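Local coordinates for protein yhhW (Escherichia coli, PDB 1TQ5) that oxidatively cleaves quercetin with dioxygen in vitro as a two-domain cupin of the pirin family that binds one divalent metal, its physiological role being unknown, at residues Q158-Y163 against L224-P229; F24-Y29 against V42-V47; V192-V197 against I213-D218; Y67-T72 against H113-W118. All blocks are in the same frame, centred on the assembly; numbering follows the deposited sequence.

Contact 1 of 4, residues Q158-Y163 against L224-P229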
# COMPACT_ATOMS: atom_id res chain seq x y z
N GLN A 158 3.63 -11.12 -8.33
CA GLN A 158 4.51 -10.13 -8.93
C GLN A 158 5.87 -10.25 -8.24
O GLN A 158 5.94 -10.58 -7.06
CB GLN A 158 3.92 -8.73 -8.74
CG GLN A 158 4.73 -7.56 -9.28
CD GLN A 158 5.25 -7.80 -10.69
OE1 GLN A 158 6.29 -8.43 -10.88
NE2 GLN A 158 4.52 -7.31 -11.68
N ASP A 159 6.94 -10.02 -9.00
CA ASP A 159 8.28 -10.11 -8.45
C ASP A 159 8.52 -8.91 -7.53
O ASP A 159 9.32 -8.03 -7.84
CB ASP A 159 9.32 -10.09 -9.58
CG ASP A 159 10.74 -10.24 -9.07
OD1 ASP A 159 11.68 -9.83 -9.79
OD2 ASP A 159 10.93 -10.78 -7.96
N MSE A 160 7.82 -8.88 -6.40
CA MSE A 160 7.97 -7.77 -5.47
C MSE A 160 7.79 -8.18 -4.02
O MSE A 160 7.07 -9.13 -3.71
CB MSE A 160 6.97 -6.65 -5.81
CG MSE A 160 5.52 -6.94 -5.42
SE MSE A 160 5.16 -6.64 -3.66
CE MSE A 160 4.93 -4.85 -3.69
N GLU A 161 8.44 -7.45 -3.12
CA GLU A 161 8.33 -7.69 -1.70
C GLU A 161 7.85 -6.41 -1.02
O GLU A 161 8.22 -5.31 -1.42
CB GLU A 161 9.68 -8.08 -1.10
CG GLU A 161 10.29 -9.34 -1.67
CD GLU A 161 11.56 -9.72 -0.94
OE1 GLU A 161 12.42 -8.84 -0.76
OE2 GLU A 161 11.69 -10.90 -0.56
N LEU A 162 7.02 -6.57 0.00
CA LEU A 162 6.49 -5.44 0.76
C LEU A 162 6.76 -5.70 2.24
O LEU A 162 6.45 -6.77 2.76
CB LEU A 162 4.98 -5.28 0.54
CG LEU A 162 4.26 -4.23 1.41
CD1 LEU A 162 4.83 -2.84 1.14
CD2 LEU A 162 2.76 -4.27 1.13
N TYR A 163 7.35 -4.71 2.90
CA TYR A 163 7.66 -4.81 4.31
C TYR A 163 6.96 -3.71 5.09
O TYR A 163 6.77 -2.61 4.58
CB TYR A 163 9.16 -4.64 4.55
CG TYR A 163 10.05 -5.66 3.88
CD1 TYR A 163 10.53 -6.76 4.59
CD2 TYR A 163 10.43 -5.52 2.55
CE1 TYR A 163 11.38 -7.68 3.99
CE2 TYR A 163 11.27 -6.44 1.94
CZ TYR A 163 11.74 -7.52 2.67
OH TYR A 163 12.58 -8.44 2.07
N LEU A 224 6.05 1.59 4.95
CA LEU A 224 5.80 0.44 4.10
C LEU A 224 6.91 0.55 3.07
O LEU A 224 7.10 1.60 2.46
CB LEU A 224 4.44 0.56 3.40
CG LEU A 224 3.19 0.60 4.29
CD1 LEU A 224 1.96 0.69 3.42
CD2 LEU A 224 3.13 -0.65 5.16
N LEU A 225 7.67 -0.53 2.91
CA LEU A 225 8.76 -0.51 1.95
C LEU A 225 8.46 -1.48 0.83
O LEU A 225 8.39 -2.70 1.03
CB LEU A 225 10.09 -0.87 2.63
CG LEU A 225 11.34 -0.66 1.77
CD1 LEU A 225 12.53 -0.29 2.64
CD2 LEU A 225 11.63 -1.92 0.96
N PHE A 226 8.26 -0.92 -0.36
CA PHE A 226 7.96 -1.70 -1.55
C PHE A 226 9.25 -1.94 -2.33
O PHE A 226 9.86 -0.99 -2.80
CB PHE A 226 7.01 -0.91 -2.46
CG PHE A 226 5.65 -0.69 -1.87
CD1 PHE A 226 4.62 -1.58 -2.12
CD2 PHE A 226 5.39 0.45 -1.12
CE1 PHE A 226 3.34 -1.35 -1.62
CE2 PHE A 226 4.12 0.70 -0.62
CZ PHE A 226 3.09 -0.20 -0.87
N ASP A 227 9.67 -3.20 -2.44
CA ASP A 227 10.87 -3.56 -3.21
C ASP A 227 10.32 -4.02 -4.56
O ASP A 227 9.79 -5.13 -4.69
CB ASP A 227 11.62 -4.72 -2.54
CG ASP A 227 13.03 -4.92 -3.11
OD1 ASP A 227 13.17 -5.04 -4.35
OD2 ASP A 227 14.00 -4.95 -2.32
N LEU A 228 10.45 -3.17 -5.57
CA LEU A 228 9.89 -3.43 -6.89
C LEU A 228 10.85 -3.83 -8.01
O LEU A 228 12.03 -3.47 -8.00
CB LEU A 228 9.10 -2.19 -7.32
CG LEU A 228 8.09 -1.75 -6.26
CD1 LEU A 228 7.80 -0.26 -6.37
CD2 LEU A 228 6.83 -2.58 -6.42
N PRO A 229 10.34 -4.56 -9.02
CA PRO A 229 11.13 -5.02 -10.17
C PRO A 229 11.60 -3.90 -11.09
O PRO A 229 11.00 -2.82 -11.15
CB PRO A 229 10.17 -5.98 -10.87
CG PRO A 229 8.83 -5.41 -10.57
CD PRO A 229 8.96 -5.06 -9.10

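Contact 2 of 4, residues F24-Y29 against V42-V47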
# COMPACT_ATOMS: atom_id res chain seq x y z
N PHE A 24 -0.73 8.41 -7.02
CA PHE A 24 -0.49 8.35 -8.47
C PHE A 24 -1.77 8.66 -9.23
O PHE A 24 -2.87 8.60 -8.67
CB PHE A 24 -0.04 6.95 -8.91
CG PHE A 24 1.16 6.42 -8.18
CD1 PHE A 24 2.42 6.93 -8.43
CD2 PHE A 24 1.02 5.42 -7.22
CE1 PHE A 24 3.53 6.47 -7.74
CE2 PHE A 24 2.12 4.95 -6.52
CZ PHE A 24 3.38 5.48 -6.78
N SER A 25 -1.62 8.97 -10.52
CA SER A 25 -2.75 9.26 -11.38
C SER A 25 -3.80 8.18 -11.12
O SER A 25 -3.51 6.98 -11.17
CB SER A 25 -2.32 9.21 -12.85
OG SER A 25 -1.23 10.07 -13.09
N PHE A 26 -5.03 8.61 -10.85
CA PHE A 26 -6.12 7.69 -10.57
C PHE A 26 -7.42 8.22 -11.15
O PHE A 26 -7.76 9.39 -10.96
CB PHE A 26 -6.28 7.50 -9.06
CG PHE A 26 -7.20 6.38 -8.68
CD1 PHE A 26 -6.78 5.06 -8.77
CD2 PHE A 26 -8.49 6.63 -8.23
CE1 PHE A 26 -7.63 4.00 -8.42
CE2 PHE A 26 -9.35 5.58 -7.88
CZ PHE A 26 -8.91 4.27 -7.98
N ALA A 27 -8.15 7.36 -11.85
CA ALA A 27 -9.42 7.76 -12.45
C ALA A 27 -9.27 9.05 -13.23
O ALA A 27 -8.59 9.08 -14.26
CB ALA A 27 -10.47 7.92 -11.36
N ASN A 28 -9.89 10.12 -12.74
CA ASN A 28 -9.84 11.42 -13.41
C ASN A 28 -8.67 12.31 -12.96
O ASN A 28 -8.52 13.43 -13.45
CB ASN A 28 -11.15 12.18 -13.19
CG ASN A 28 -12.34 11.46 -13.82
OD1 ASN A 28 -12.33 11.15 -15.01
ND2 ASN A 28 -13.37 11.20 -13.02
N TYR A 29 -7.86 11.82 -12.03
CA TYR A 29 -6.71 12.59 -11.55
C TYR A 29 -5.48 12.17 -12.34
O TYR A 29 -5.23 10.98 -12.52
CB TYR A 29 -6.50 12.34 -10.06
CG TYR A 29 -5.16 12.81 -9.54
CD1 TYR A 29 -4.82 14.17 -9.53
CD2 TYR A 29 -4.23 11.89 -9.05
CE1 TYR A 29 -3.57 14.59 -9.04
CE2 TYR A 29 -2.99 12.30 -8.57
CZ TYR A 29 -2.66 13.64 -8.56
OH TYR A 29 -1.43 14.02 -8.08
N VAL A 42 -1.18 2.02 -7.83
CA VAL A 42 -2.08 2.85 -7.04
C VAL A 42 -1.82 2.82 -5.53
O VAL A 42 -1.52 1.77 -4.96
CB VAL A 42 -3.55 2.41 -7.27
CG1 VAL A 42 -4.50 3.30 -6.50
CG2 VAL A 42 -3.88 2.42 -8.76
N ILE A 43 -1.92 3.99 -4.90
CA ILE A 43 -1.81 4.13 -3.45
C ILE A 43 -2.82 5.19 -3.09
O ILE A 43 -2.59 6.40 -3.27
CB ILE A 43 -0.42 4.61 -2.94
CG1 ILE A 43 0.59 3.47 -2.97
CG2 ILE A 43 -0.55 5.07 -1.48
CD1 ILE A 43 0.93 3.00 -4.33
N ASN A 44 -3.98 4.75 -2.62
CA ASN A 44 -5.02 5.66 -2.23
C ASN A 44 -5.16 5.64 -0.72
O ASN A 44 -5.27 4.58 -0.10
CB ASN A 44 -6.34 5.30 -2.90
CG ASN A 44 -6.34 5.59 -4.39
OD1 ASN A 44 -5.55 6.40 -4.87
ND2 ASN A 44 -7.25 4.95 -5.13
N ASP A 45 -5.13 6.83 -0.14
CA ASP A 45 -5.26 7.03 1.30
C ASP A 45 -6.73 7.39 1.47
O ASP A 45 -7.10 8.55 1.28
CB ASP A 45 -4.36 8.20 1.70
CG ASP A 45 -4.28 8.40 3.20
OD1 ASP A 45 -5.30 8.19 3.89
OD2 ASP A 45 -3.19 8.80 3.68
N ASP A 46 -7.56 6.41 1.83
CA ASP A 46 -9.00 6.65 1.97
C ASP A 46 -9.57 6.70 3.37
O ASP A 46 -9.20 5.93 4.25
CB ASP A 46 -9.80 5.58 1.21
CG ASP A 46 -9.38 5.43 -0.24
OD1 ASP A 46 -8.97 6.44 -0.85
OD2 ASP A 46 -9.49 4.31 -0.78
N VAL A 47 -10.50 7.62 3.56
CA VAL A 47 -11.19 7.78 4.84
C VAL A 47 -12.67 7.69 4.49
O VAL A 47 -13.20 8.51 3.73
CB VAL A 47 -10.88 9.14 5.48
CG1 VAL A 47 -11.82 9.39 6.63
CG2 VAL A 47 -9.44 9.15 5.96
O HOH W 1 -2.77 6.46 -6.43

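Contact 3 of 4, residues V192-V197 against I213-D218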
# COMPACT_ATOMS: atom_id res chain seq x y z
N VAL A 192 10.73 10.31 9.46
CA VAL A 192 11.95 9.58 9.17
C VAL A 192 12.84 10.33 8.20
O VAL A 192 12.43 11.32 7.58
CB VAL A 192 11.64 8.18 8.59
CG1 VAL A 192 10.66 7.44 9.50
CG2 VAL A 192 11.09 8.29 7.17
N THR A 193 14.08 9.87 8.09
CA THR A 193 15.06 10.44 7.18
C THR A 193 15.55 9.24 6.39
O THR A 193 15.98 8.25 6.97
CB THR A 193 16.25 11.09 7.94
OG1 THR A 193 15.82 12.30 8.56
CG2 THR A 193 17.38 11.41 6.99
N ILE A 194 15.45 9.32 5.07
CA ILE A 194 15.85 8.22 4.20
C ILE A 194 16.84 8.69 3.13
O ILE A 194 16.50 9.49 2.26
CB ILE A 194 14.60 7.59 3.55
CG1 ILE A 194 13.69 7.02 4.65
CG2 ILE A 194 14.98 6.53 2.54
CD1 ILE A 194 12.32 6.58 4.17
N ASN A 195 18.07 8.18 3.20
CA ASN A 195 19.10 8.56 2.24
C ASN A 195 19.19 10.08 2.15
O ASN A 195 19.21 10.65 1.05
CB ASN A 195 18.79 7.96 0.86
CG ASN A 195 19.04 6.46 0.80
OD1 ASN A 195 18.57 5.70 1.65
ND2 ASN A 195 19.78 6.02 -0.21
N GLY A 196 19.21 10.73 3.31
CA GLY A 196 19.33 12.18 3.37
C GLY A 196 18.08 13.00 3.08
O GLY A 196 18.18 14.22 2.94
N VAL A 197 16.93 12.35 2.99
CA VAL A 197 15.69 13.05 2.70
C VAL A 197 14.68 12.86 3.82
O VAL A 197 14.33 11.74 4.17
CB VAL A 197 15.07 12.53 1.37
CG1 VAL A 197 13.78 13.30 1.04
CG2 VAL A 197 16.08 12.70 0.24
N ILE A 213 19.25 1.26 1.19
CA ILE A 213 18.30 2.23 1.72
C ILE A 213 18.61 2.39 3.20
O ILE A 213 18.54 1.43 3.97
CB ILE A 213 16.84 1.72 1.57
CG1 ILE A 213 16.49 1.55 0.09
CG2 ILE A 213 15.88 2.69 2.25
CD1 ILE A 213 16.54 2.82 -0.72
N SER A 214 19.00 3.60 3.59
CA SER A 214 19.32 3.90 4.99
C SER A 214 18.16 4.66 5.58
O SER A 214 17.73 5.69 5.04
CB SER A 214 20.59 4.76 5.09
OG SER A 214 21.72 4.07 4.58
N ILE A 215 17.64 4.16 6.69
CA ILE A 215 16.51 4.79 7.33
C ILE A 215 16.81 5.14 8.78
O ILE A 215 17.33 4.32 9.53
CB ILE A 215 15.29 3.85 7.25
CG1 ILE A 215 14.03 4.56 7.74
CG2 ILE A 215 15.55 2.59 8.06
CD1 ILE A 215 12.77 3.72 7.56
N HIS A 216 16.49 6.37 9.16
CA HIS A 216 16.68 6.84 10.52
C HIS A 216 15.35 7.42 10.99
O HIS A 216 14.75 8.24 10.30
CB HIS A 216 17.78 7.92 10.58
CG HIS A 216 17.96 8.51 11.94
ND1 HIS A 216 17.13 9.50 12.43
CD2 HIS A 216 18.85 8.24 12.92
CE1 HIS A 216 17.49 9.80 13.67
NE2 HIS A 216 18.54 9.05 13.99
N ALA A 217 14.89 6.98 12.16
CA ALA A 217 13.61 7.46 12.69
C ALA A 217 13.81 8.64 13.64
O ALA A 217 14.45 8.51 14.69
CB ALA A 217 12.88 6.33 13.40
N ASP A 218 13.24 9.79 13.28
CA ASP A 218 13.35 10.99 14.10
C ASP A 218 12.34 10.95 15.24
O ASP A 218 12.43 11.70 16.21
CB ASP A 218 13.13 12.23 13.23
CG ASP A 218 14.01 12.23 11.98
OD1 ASP A 218 15.25 12.10 12.11
OD2 ASP A 218 13.46 12.36 10.86
O HOH W 2 17.34 13.39 10.65

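Contact 4 of 4, residues Y67-T72 against H113-W118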
# COMPACT_ATOMS: atom_id res chain seq x y z
N TYR A 67 -4.75 -2.07 3.52
CA TYR A 67 -4.13 -1.96 4.84
C TYR A 67 -4.99 -1.02 5.67
O TYR A 67 -5.09 0.17 5.36
CB TYR A 67 -2.70 -1.43 4.73
CG TYR A 67 -2.00 -1.29 6.07
CD1 TYR A 67 -2.23 -2.20 7.10
CD2 TYR A 67 -1.08 -0.26 6.30
CE1 TYR A 67 -1.58 -2.10 8.33
CE2 TYR A 67 -0.42 -0.15 7.52
CZ TYR A 67 -0.68 -1.07 8.53
OH TYR A 67 -0.03 -0.98 9.74
N VAL A 68 -5.64 -1.56 6.70
CA VAL A 68 -6.51 -0.77 7.56
C VAL A 68 -5.72 -0.10 8.68
O VAL A 68 -5.04 -0.76 9.46
CB VAL A 68 -7.62 -1.65 8.19
CG1 VAL A 68 -8.58 -0.79 8.99
CG2 VAL A 68 -8.37 -2.41 7.09
N LEU A 69 -5.84 1.22 8.74
CA LEU A 69 -5.14 2.02 9.74
C LEU A 69 -6.00 2.34 10.96
O LEU A 69 -5.50 2.38 12.08
CB LEU A 69 -4.67 3.33 9.10
CG LEU A 69 -3.79 3.18 7.85
CD1 LEU A 69 -3.54 4.55 7.23
CD2 LEU A 69 -2.49 2.52 8.24
N GLU A 70 -7.29 2.56 10.73
CA GLU A 70 -8.20 2.89 11.81
C GLU A 70 -9.61 2.38 11.48
O GLU A 70 -10.07 2.50 10.34
CB GLU A 70 -8.23 4.40 12.01
CG GLU A 70 -9.14 4.89 13.13
CD GLU A 70 -9.31 6.40 13.12
OE1 GLU A 70 -8.28 7.11 13.11
OE2 GLU A 70 -10.47 6.88 13.12
N GLY A 71 -10.28 1.81 12.48
CA GLY A 71 -11.62 1.30 12.26
C GLY A 71 -11.66 -0.13 11.74
O GLY A 71 -10.76 -0.93 12.00
N THR A 72 -12.72 -0.44 11.00
CA THR A 72 -12.90 -1.77 10.45
C THR A 72 -13.47 -1.68 9.04
O THR A 72 -14.21 -0.76 8.72
CB THR A 72 -13.88 -2.59 11.31
OG1 THR A 72 -13.48 -2.56 12.68
CG2 THR A 72 -13.92 -4.05 10.84
N HIS A 113 -10.31 4.29 8.09
CA HIS A 113 -9.15 4.88 7.44
C HIS A 113 -8.29 3.75 6.90
O HIS A 113 -7.82 2.90 7.66
CB HIS A 113 -8.36 5.73 8.43
CG HIS A 113 -7.22 6.47 7.81
ND1 HIS A 113 -6.33 7.21 8.55
CD2 HIS A 113 -6.84 6.61 6.52
CE1 HIS A 113 -5.44 7.76 7.74
NE2 HIS A 113 -5.73 7.41 6.50
N LEU A 114 -8.08 3.73 5.59
CA LEU A 114 -7.28 2.67 4.99
C LEU A 114 -6.47 3.08 3.77
O LEU A 114 -6.70 4.13 3.17
CB LEU A 114 -8.17 1.49 4.62
CG LEU A 114 -9.29 1.74 3.60
CD1 LEU A 114 -8.70 2.05 2.24
CD2 LEU A 114 -10.18 0.52 3.50
N TYR A 115 -5.50 2.24 3.43
CA TYR A 115 -4.69 2.42 2.24
C TYR A 115 -5.18 1.37 1.25
O TYR A 115 -5.34 0.21 1.62
CB TYR A 115 -3.20 2.16 2.52
CG TYR A 115 -2.40 3.38 2.91
CD1 TYR A 115 -1.97 3.57 4.22
CD2 TYR A 115 -2.05 4.34 1.95
CE1 TYR A 115 -1.20 4.68 4.57
CE2 TYR A 115 -1.28 5.46 2.30
CZ TYR A 115 -0.86 5.62 3.61
OH TYR A 115 -0.09 6.71 3.96
N GLN A 116 -5.44 1.78 0.02
CA GLN A 116 -5.86 0.86 -1.02
C GLN A 116 -4.72 0.83 -2.03
O GLN A 116 -4.50 1.80 -2.75
CB GLN A 116 -7.15 1.34 -1.69
CG GLN A 116 -8.41 0.93 -0.96
CD GLN A 116 -8.65 -0.57 -1.00
OE1 GLN A 116 -8.91 -1.15 -2.05
NE2 GLN A 116 -8.56 -1.20 0.16
N ILE A 117 -4.00 -0.28 -2.07
CA ILE A 117 -2.84 -0.45 -2.94
C ILE A 117 -3.10 -1.38 -4.13
O ILE A 117 -3.64 -2.47 -3.96
CB ILE A 117 -1.66 -1.03 -2.14
CG1 ILE A 117 -1.46 -0.22 -0.85
CG2 ILE A 117 -0.40 -1.05 -2.99
CD1 ILE A 117 -1.19 1.25 -1.08
N TRP A 118 -2.70 -0.96 -5.33
CA TRP A 118 -2.87 -1.78 -6.53
C TRP A 118 -1.51 -2.15 -7.10
O TRP A 118 -0.67 -1.28 -7.34
CB TRP A 118 -3.66 -1.05 -7.62
CG TRP A 118 -5.12 -0.84 -7.33
CD1 TRP A 118 -5.72 -0.78 -6.10
CD2 TRP A 118 -6.14 -0.55 -8.28
NE1 TRP A 118 -7.05 -0.47 -6.23
CE2 TRP A 118 -7.34 -0.32 -7.57
CE3 TRP A 118 -6.17 -0.46 -9.68
CZ2 TRP A 118 -8.55 -0.01 -8.20
CZ3 TRP A 118 -7.37 -0.15 -10.31
CH2 TRP A 118 -8.54 0.08 -9.57
O HOH W 3 -5.43 7.58 11.15

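Contact 1 of 4, residues Q158-Y163 against L224-P229
The carbonyl O of Glu161 takes the N-H of Asp227 at 2.8 Å, with the donor lying nearly in line with the C=O and the N-H bond almost straight at 171°. In return Glu161 N donates to Asp227 O at 3.1 Å, and the same double exchange recurs between Tyr163 and Leu225, so that strands 161-167 and 221-228 pair antiparallel within the mixed sheet of the C-terminal cupin domain. Between the two rungs lies the non-hydrogen-bonded pair Leu162 and Phe226. Leu162 CG is anti to its backbone N (chi1 173°), and its CD1 sits over the centre of the Phe226 ring, 3.5 Å from the centroid, a CH-pi contact. The selenomethionine Met160 reaches the same ring differently: its chain bends twice, and CE comes to the edge, in the ring plane, 3.6 Å from CD1 of Phe226. CE also packs against Leu228 CD2 at 4.0 Å. Phe226 packs on Ile117 and Met160 on Ile119, both of strand 112-119 in the N-terminal domain. At Asp159, the centre of an inverse gamma turn, the carbonyl O lies 3.2 Å from Pro229 CD and also accepts from Arg181. The other face carries Glu161 and Asp227, whose carboxylates approach to 4.5 Å between Glu161 OE1 and Asp227 OD2, but Arg150 pairs with the first residue and Arg181 with the second, while Tyr163 OH donates to Glu161 OE1 from above the carboxylate plane. The arginines probably offset the repulsion of two acids on one face, whereas the face of Leu162 and Phe226 is apolar, with Phe226 meeting the N-terminal domain.

Contact 2 of 4, residues F24-Y29 against V42-V47
Phe24 and Ile43 share a water: it accepts from Phe24 N at 2.9 Å and from Ile43 N at 3.0 Å, tying the loop backbone to strand 40-48 where no direct hydrogen bond joins the two segments. The Phe24 ring presents its edge to the strand, near the CA of Val42. Around the ring lie Phe34, Phe37 and Trp184, the last from the C-terminal half of the chain. Two residues on, Phe26 has CG anti to its backbone N (chi1 -169°), and its side chain crosses those of Val42 and Asn44 at about a right angle. Val42 CG1 is 3.7 Å from Phe26 CD1, while the amide of Asn44 stands over the centre of one ring face, the two planes 87° apart. His22 also meets this ring. A type II' turn from Phe26 to Tyr29 follows, closed by Tyr29 N to Phe26 O at 2.7 Å. An alanine in place of Phe26 would probably leave the Asn44 amide without its aromatic cover and open a gap beside the Val42 methyls. With the Phe26 side chain about 7 Å from that of His59, a metal ligand, the loop thus lies over the strand near the metal site, held by aromatic packing and a water-mediated backbone link instead of strand pairing.

Contact 3 of 4, residues V192-V197 against I213-D218
Asn195 turns its CG beside its own backbone N, anti to the carbonyl carbon (chi1 -73°), and its OD1 takes the N-H of Ser214 at 2.9 Å. The backbone at Asn195 is left-handed (phi 51°), as expected within the type I' turn from Ile194 to Val197. Its N still donates to Ser214 O at 3.1 Å, so Ser214 is gripped at both N and O. An alanine at Asn195 would probably leave the Ser214 N-H without this acceptor, and Ala212 O without the amide group that donates to it. Further along, Thr193 and His216 form the regular hydrogen-bonded pair of this antiparallel ladder, with Thr193 N to His216 O at 2.8 Å. Thr193 OG1 lies beside its backbone N on the same face as His216; a water 2.8 Å from OG1 donates to Asp218 OD1 at 2.9 Å. The imidazole of His216 gives Asp218 OD1 a weak bond from ND1. The opposite face is apolar: the side chains of Ile194 and Ile215 run side by side, their CG1 atoms 4.0 Å apart, and Ile194 CG2 meets Ile213 CG2 at the same separation. The pairing therefore divides by chemistry, with a hydrophobic face packed against the opposing sheet of the C-terminal cupin domain and a partly exposed polar face where Asp218, the Thr193 hydroxyl and a water meet, with a bound cadmium ion about 4 Å from the Thr193 side chain.

Contact 4 of 4, residues Y67-T72 against H113-W118
A classic beta bulge interrupts the antiparallel pairing of strands 63-70 and 112-119 in the N-terminal cupin domain, where two residues, Leu69 and Glu70, stand opposite the single residue His113. One carbonyl serves both: His113 O accepts from Leu69 N at 2.8 Å and from Glu70 N at 3.1 Å, the second donor in the carbonyl plane on a lone pair. His113 N then donates to Glu70 O, and before the bulge Tyr67 and Tyr115 exchange two backbone bonds in the regular register. At the bulge the Leu69 side chain points toward strand 112-119. Its CD1 lies over one face of the His113 imidazole, offset toward the rim and nearest NE2 at 3.7 Å, a CH-pi contact. The same methyl touches Tyr115 CD1 at 3.5 Å, so it is wedged between histidine and tyrosine. Tyr67 and Tyr115 project from this face toward the other domain, where the hydroxyl of Tyr67 bonds Glu222 and that of Tyr115 bonds Gln186. On the reverse face, the side chain of Leu114 lies about 6 Å from that of Glu103, a probable metal ligand. Both ring nitrogens of His113 have partners: NE2 bonds Asp45 OD1, and ND1 lies 2.8 Å from a water. Glu70, whose main partner is Arg111, receives from that water only a weak bond, at 3.5 Å from OE1.

How the contacts relate
Along the chain the order is contact 2, then contact 4, both in the N-terminal Pirin half, then contact 1 with contact 3 falling between its two segments, both in the C-terminal cupin half. Contacts 2 and 4, with centres 13 Å apart, share one sheet: strand 40-48 lies next to 112-119, and Asp46 N bonds Leu114 O. Contacts 1 and 3, centres 18 Å apart, belong to different sheets, and strand 213-217 is followed in the chain by 221-228. Contact 1 touches contact 4 across the domain boundary, where Phe226 CE1 packs 4.0 Å from Ile117 CG2. Contact 3 lies farther out. The two cupin domains thus stand face to face, while the annotated metal ligands belong to the N-terminal one.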